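Local coordinates for DUF1254 domain-containing protein (Vibrio parahaemolyticus, PDB 3U07) that is of unknown function, a probably exported protein that combines DUF1254 and DUF1214 family regions, two families of one clan, at residues S99-D104 with D184-R189; G133-F138 with S150-V155. The protein carries 2 engineered substitutions. All coordinates share one frame; numbering follows the deposited sequence.

Interaction 1. Residues S99-D104 with D184-R189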
# COMPACT_ATOMS: atom_id res chain seq x y z
N SER A 99 -8.24 17.84 -1.46
CA SER A 99 -7.46 18.99 -1.91
C SER A 99 -5.99 18.79 -1.60
O SER A 99 -5.61 18.47 -0.47
CB SER A 99 -7.96 20.27 -1.22
OG SER A 99 -9.32 20.51 -1.49
N VAL A 100 -5.16 18.99 -2.62
CA VAL A 100 -3.72 18.87 -2.50
C VAL A 100 -3.10 20.14 -3.08
O VAL A 100 -3.32 20.48 -4.24
CB VAL A 100 -3.20 17.63 -3.29
CG1 VAL A 100 -1.68 17.61 -3.28
CG2 VAL A 100 -3.74 16.36 -2.65
N PRO A 101 -2.31 20.86 -2.26
CA PRO A 101 -1.64 22.10 -2.66
C PRO A 101 -0.47 21.85 -3.59
O PRO A 101 0.10 20.76 -3.60
CB PRO A 101 -1.16 22.67 -1.33
CG PRO A 101 -0.79 21.42 -0.57
CD PRO A 101 -1.99 20.52 -0.86
N ASP A 102 -0.12 22.85 -4.40
CA ASP A 102 1.05 22.71 -5.26
C ASP A 102 2.21 22.56 -4.25
O ASP A 102 2.25 23.25 -3.23
CB ASP A 102 1.26 23.95 -6.14
CG ASP A 102 0.25 24.03 -7.29
OD1 ASP A 102 -0.47 23.04 -7.52
OD2 ASP A 102 0.19 25.08 -7.96
N MSE A 103 3.12 21.63 -4.53
CA MSE A 103 4.24 21.38 -3.63
C MSE A 103 5.51 22.05 -4.14
O MSE A 103 5.54 22.55 -5.26
CB MSE A 103 4.47 19.87 -3.51
CG MSE A 103 4.50 19.31 -2.09
SE MSE A 103 2.73 19.02 -1.35
CE MSE A 103 2.00 17.96 -2.78
N ASP A 104 6.55 22.05 -3.32
CA ASP A 104 7.81 22.66 -3.71
C ASP A 104 8.63 21.74 -4.60
O ASP A 104 8.61 20.52 -4.44
CB ASP A 104 8.61 23.09 -2.47
CG ASP A 104 8.81 21.97 -1.45
OD1 ASP A 104 8.00 21.02 -1.41
OD2 ASP A 104 9.77 22.07 -0.66
N ASP A 184 -0.48 20.14 6.02
CA ASP A 184 -1.55 20.81 6.76
C ASP A 184 -2.57 21.40 5.81
O ASP A 184 -3.72 21.64 6.19
CB ASP A 184 -0.97 21.91 7.65
CG ASP A 184 -0.33 21.37 8.91
OD1 ASP A 184 0.36 20.33 8.84
OD2 ASP A 184 -0.52 21.98 9.98
N GLN A 185 -2.15 21.63 4.57
CA GLN A 185 -3.03 22.20 3.56
C GLN A 185 -3.88 21.16 2.83
O GLN A 185 -4.82 21.51 2.13
CB GLN A 185 -2.22 23.04 2.58
CG GLN A 185 -1.58 24.25 3.25
CD GLN A 185 -0.84 25.13 2.28
OE1 GLN A 185 0.37 24.99 2.08
NE2 GLN A 185 -1.56 26.04 1.64
N TRP A 186 -3.53 19.88 2.99
CA TRP A 186 -4.32 18.82 2.38
C TRP A 186 -5.68 18.89 3.08
O TRP A 186 -5.76 19.20 4.27
CB TRP A 186 -3.67 17.46 2.63
CG TRP A 186 -2.45 17.20 1.79
CD1 TRP A 186 -1.42 18.07 1.55
CD2 TRP A 186 -2.11 15.99 1.11
NE1 TRP A 186 -0.46 17.47 0.77
CE2 TRP A 186 -0.86 16.19 0.49
CE3 TRP A 186 -2.74 14.74 0.98
CZ2 TRP A 186 -0.23 15.19 -0.26
CZ3 TRP A 186 -2.12 13.75 0.22
CH2 TRP A 186 -0.87 13.99 -0.38
N ASN A 187 -6.75 18.59 2.35
CA ASN A 187 -8.08 18.68 2.94
C ASN A 187 -9.00 17.67 2.30
O ASN A 187 -8.73 17.18 1.20
CB ASN A 187 -8.61 20.11 2.72
CG ASN A 187 -9.81 20.44 3.59
OD1 ASN A 187 -10.17 19.69 4.50
ND2 ASN A 187 -10.43 21.58 3.33
N ILE A 188 -10.08 17.33 2.99
CA ILE A 188 -11.09 16.40 2.48
C ILE A 188 -12.44 17.07 2.72
O ILE A 188 -12.76 17.44 3.84
CB ILE A 188 -11.12 15.06 3.23
CG1 ILE A 188 -9.79 14.32 3.07
CG2 ILE A 188 -12.28 14.20 2.70
CD1 ILE A 188 -9.70 13.08 3.93
N ARG A 189 -13.22 17.22 1.66
CA ARG A 189 -14.53 17.86 1.77
C ARG A 189 -15.56 17.15 0.88
O ARG A 189 -15.23 16.69 -0.21
CB ARG A 189 -14.45 19.32 1.33
CG ARG A 189 -13.76 20.27 2.30
CD ARG A 189 -13.61 21.64 1.67
NE ARG A 189 -12.54 21.66 0.67
CZ ARG A 189 -12.29 22.69 -0.13
NH1 ARG A 189 -13.03 23.79 -0.05
NH2 ARG A 189 -11.29 22.64 -1.00
O HOH W 1 -11.16 19.15 0.03
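Trp-186 buries its indole NE1 against Pro-101 and Met-103, and this N-H has no hydrogen-bond partner anywhere in the model. Its neighbours are soft, apolar groups. The selenium of Met-103, a selenomethionine, stands near the indole plane at the ring edge, with SE 4.1 Å from Trp-186 NE1, a Met-aromatic contact. Pro-101 approaches obliquely, its CD 3.5 Å from Trp-186 CD1, while its CG leans on CB of Gln-185. Val-100 covers a face: CG2 lies 4.0 Å from the centroid of the Trp-186 six-membered ring and only 7° off the normal, a CH-pi contact, while CG1 reaches CE2 and CZ2. A branched valine suits this broad plate because its two methyls spread across it.

Ser-99 and Asn-187 form an antiparallel hydrogen-bonded pair, Ser-99 N giving to Asn-187 O at 2.8 Å and Asn-187 N returning to Ser-99 O at 3.0 Å. Two residues on, Pro-101 has no N-H to continue the pattern. Small Ser-99 also joins the strands by its side chain: with OG beside the backbone N (chi1 -59°), it accepts Arg-189 NH2 at 2.9 Å, in the guanidinium plane. Water 1 donates to the same OG and accepts from Arg-189 NE, and Gln-135 OE1 is a further partner of this hydroxyl.

Strand 187-190 is outermost in its sheet, beside strand 96-100. Trp-186 packs on Leu-85 of strand 82-90 and Leu-111 of strand 109-115, and Met-103 touches Tyr-182 of helix 173-183.

Interaction 2. Residues G133-F138 with S150-V155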
# COMPACT_ATOMS: atom_id res chain seq x y z
N GLY A 133 -0.39 19.97 -7.61
CA GLY A 133 -1.37 19.29 -6.79
C GLY A 133 -2.71 19.52 -7.47
O GLY A 133 -2.77 19.53 -8.71
N GLY A 134 -3.77 19.71 -6.69
CA GLY A 134 -5.07 19.95 -7.30
C GLY A 134 -6.27 19.53 -6.48
O GLY A 134 -6.14 19.15 -5.31
N GLN A 135 -7.45 19.63 -7.08
CA GLN A 135 -8.70 19.25 -6.43
C GLN A 135 -9.09 17.92 -7.06
O GLN A 135 -9.48 17.87 -8.22
CB GLN A 135 -9.78 20.31 -6.69
CG GLN A 135 -9.45 21.71 -6.19
CD GLN A 135 -9.22 21.77 -4.69
OE1 GLN A 135 -9.62 20.87 -3.95
NE2 GLN A 135 -8.60 22.84 -4.24
N PHE A 136 -8.98 16.84 -6.29
CA PHE A 136 -9.28 15.52 -6.81
C PHE A 136 -10.60 15.01 -6.26
O PHE A 136 -10.76 14.82 -5.05
CB PHE A 136 -8.12 14.58 -6.46
CG PHE A 136 -6.79 15.08 -6.95
CD1 PHE A 136 -6.47 15.02 -8.30
CD2 PHE A 136 -5.88 15.66 -6.07
CE1 PHE A 136 -5.25 15.52 -8.78
CE2 PHE A 136 -4.66 16.17 -6.54
CZ PHE A 136 -4.35 16.10 -7.89
N MSE A 137 -11.56 14.81 -7.15
CA MSE A 137 -12.87 14.36 -6.74
C MSE A 137 -13.07 12.87 -6.93
O MSE A 137 -12.80 12.33 -8.00
CB MSE A 137 -13.96 15.13 -7.51
CG MSE A 137 -15.37 14.88 -7.00
SE MSE A 137 -16.75 15.97 -7.89
CE MSE A 137 -17.19 14.72 -9.27
N PHE A 138 -13.53 12.22 -5.88
CA PHE A 138 -13.80 10.79 -5.90
C PHE A 138 -15.31 10.65 -5.86
O PHE A 138 -15.97 11.18 -4.96
CB PHE A 138 -13.17 10.11 -4.68
CG PHE A 138 -11.68 10.21 -4.66
CD1 PHE A 138 -11.05 11.40 -4.31
CD2 PHE A 138 -10.91 9.12 -5.07
CE1 PHE A 138 -9.66 11.52 -4.37
CE2 PHE A 138 -9.52 9.23 -5.14
CZ PHE A 138 -8.90 10.43 -4.79
N SER A 150 -13.92 23.80 -11.03
CA SER A 150 -12.84 23.86 -10.05
C SER A 150 -12.06 22.55 -9.86
O SER A 150 -10.91 22.55 -9.42
CB SER A 150 -13.45 24.28 -8.71
OG SER A 150 -12.47 24.71 -7.80
N VAL A 151 -12.71 21.43 -10.18
CA VAL A 151 -12.09 20.12 -10.00
C VAL A 151 -11.10 19.76 -11.10
O VAL A 151 -11.39 19.92 -12.28
CB VAL A 151 -13.17 19.02 -9.90
CG1 VAL A 151 -12.55 17.63 -10.03
CG2 VAL A 151 -13.89 19.15 -8.56
N ASP A 152 -9.93 19.27 -10.70
CA ASP A 152 -8.89 18.88 -11.64
C ASP A 152 -9.14 17.52 -12.29
O ASP A 152 -9.22 17.41 -13.51
CB ASP A 152 -7.54 18.86 -10.93
CG ASP A 152 -6.99 20.25 -10.68
OD1 ASP A 152 -6.35 20.80 -11.60
OD2 ASP A 152 -7.22 20.80 -9.58
N GLU A 153 -9.26 16.50 -11.46
CA GLU A 153 -9.49 15.15 -11.96
C GLU A 153 -10.59 14.48 -11.17
O GLU A 153 -10.81 14.79 -10.00
CB GLU A 153 -8.20 14.32 -11.82
CG GLU A 153 -6.99 14.88 -12.56
CD GLU A 153 -7.16 14.88 -14.07
OE1 GLU A 153 -7.80 13.95 -14.60
OE2 GLU A 153 -6.65 15.81 -14.73
N VAL A 154 -11.29 13.56 -11.82
CA VAL A 154 -12.38 12.82 -11.19
C VAL A 154 -12.01 11.34 -11.15
O VAL A 154 -11.60 10.77 -12.16
CB VAL A 154 -13.70 12.96 -11.99
CG1 VAL A 154 -14.79 12.13 -11.32
CG2 VAL A 154 -14.11 14.42 -12.08
N VAL A 155 -12.14 10.74 -9.97
CA VAL A 155 -11.85 9.32 -9.81
C VAL A 155 -13.16 8.58 -9.53
O VAL A 155 -13.81 8.82 -8.51
CB VAL A 155 -10.92 9.05 -8.61
CG1 VAL A 155 -10.65 7.56 -8.49
CG2 VAL A 155 -9.63 9.83 -8.77
O HOH W 2 -3.97 21.84 -10.40
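Phe-138 carries Val-155 over one face of its ring: CG2 lies 4.1 Å from the ring centroid, 28° off the normal, a CH-pi contact, and Val-155 CB comes to 3.5 Å from Phe-138 CD2. The two side chains run side by side in the same direction, as paired residues on one face of a parallel sheet do. Phe-136 is met instead at its edge, where Glu-153 CB lies in the ring plane, 4.0 Å from Phe-136 CD1; its ring also stacks with Phe-124. Here glutamate offers its aliphatic base to the aromatic group and leads its carboxylate away.

The opposite face of the sheet bears Met-137, a selenomethionine, and Val-154. The Met-137 chain is extended as far as SE, with CG anti to the backbone N (chi1 -171°), then bends so that CE meets Val-154 CG1; nearer the backbone, its CB touches Val-151 CG1 at 3.8 Å. Between the strands, Met-137 N bonds Glu-153 O at 2.9 Å and Val-155 N bonds Met-137 O at 2.6 Å, the latter nearly straight.

At the start of the pairing Asp-152 grips Gln-135 twice. Its N donates to Gln-135 O, and its OD2 accepts Gln-135 N at 2.8 Å on the anti side, with the N-H somewhat out of the carboxylate plane. Gly-134 CA packs against the face of the carboxylate, 3.2 Å from Asp-152 OD2, and the Gly-134 phi of 153° is a value suited to glycine.

A carboxylate thus stands in for a strand carbonyl. Accepting hydrogen bonds from the backbone N-H at OD2 and from water 2 at OD1, Asp-152 is probably ionised, and water 2 also joins it to Gly-133 O.

Overall arrangement
Interactions 1 and 2 form successive parts of one mixed sheet, ordered 153-157, 134-140, 96-100, 187-190, so each contributes one edge strand and one inner strand. Their centres lie about 11 Å apart. The inner strands meet directly: Val-100 O is 2.6 Å from Gly-134 N, a probable hydrogen bond, and Ser-99 OG is 2.5 Å from Gln-135 OE1, another. Val-100 CB also packs 3.9 Å from Phe-136 CE2, connecting the indole cluster of interaction 1 to the aromatic face of interaction 2. No active site is known to which they could be referred. The same strand order recurs in the sheet containing 334-340 and 382-388, consistent with related DUF1254 and DUF1214 regions.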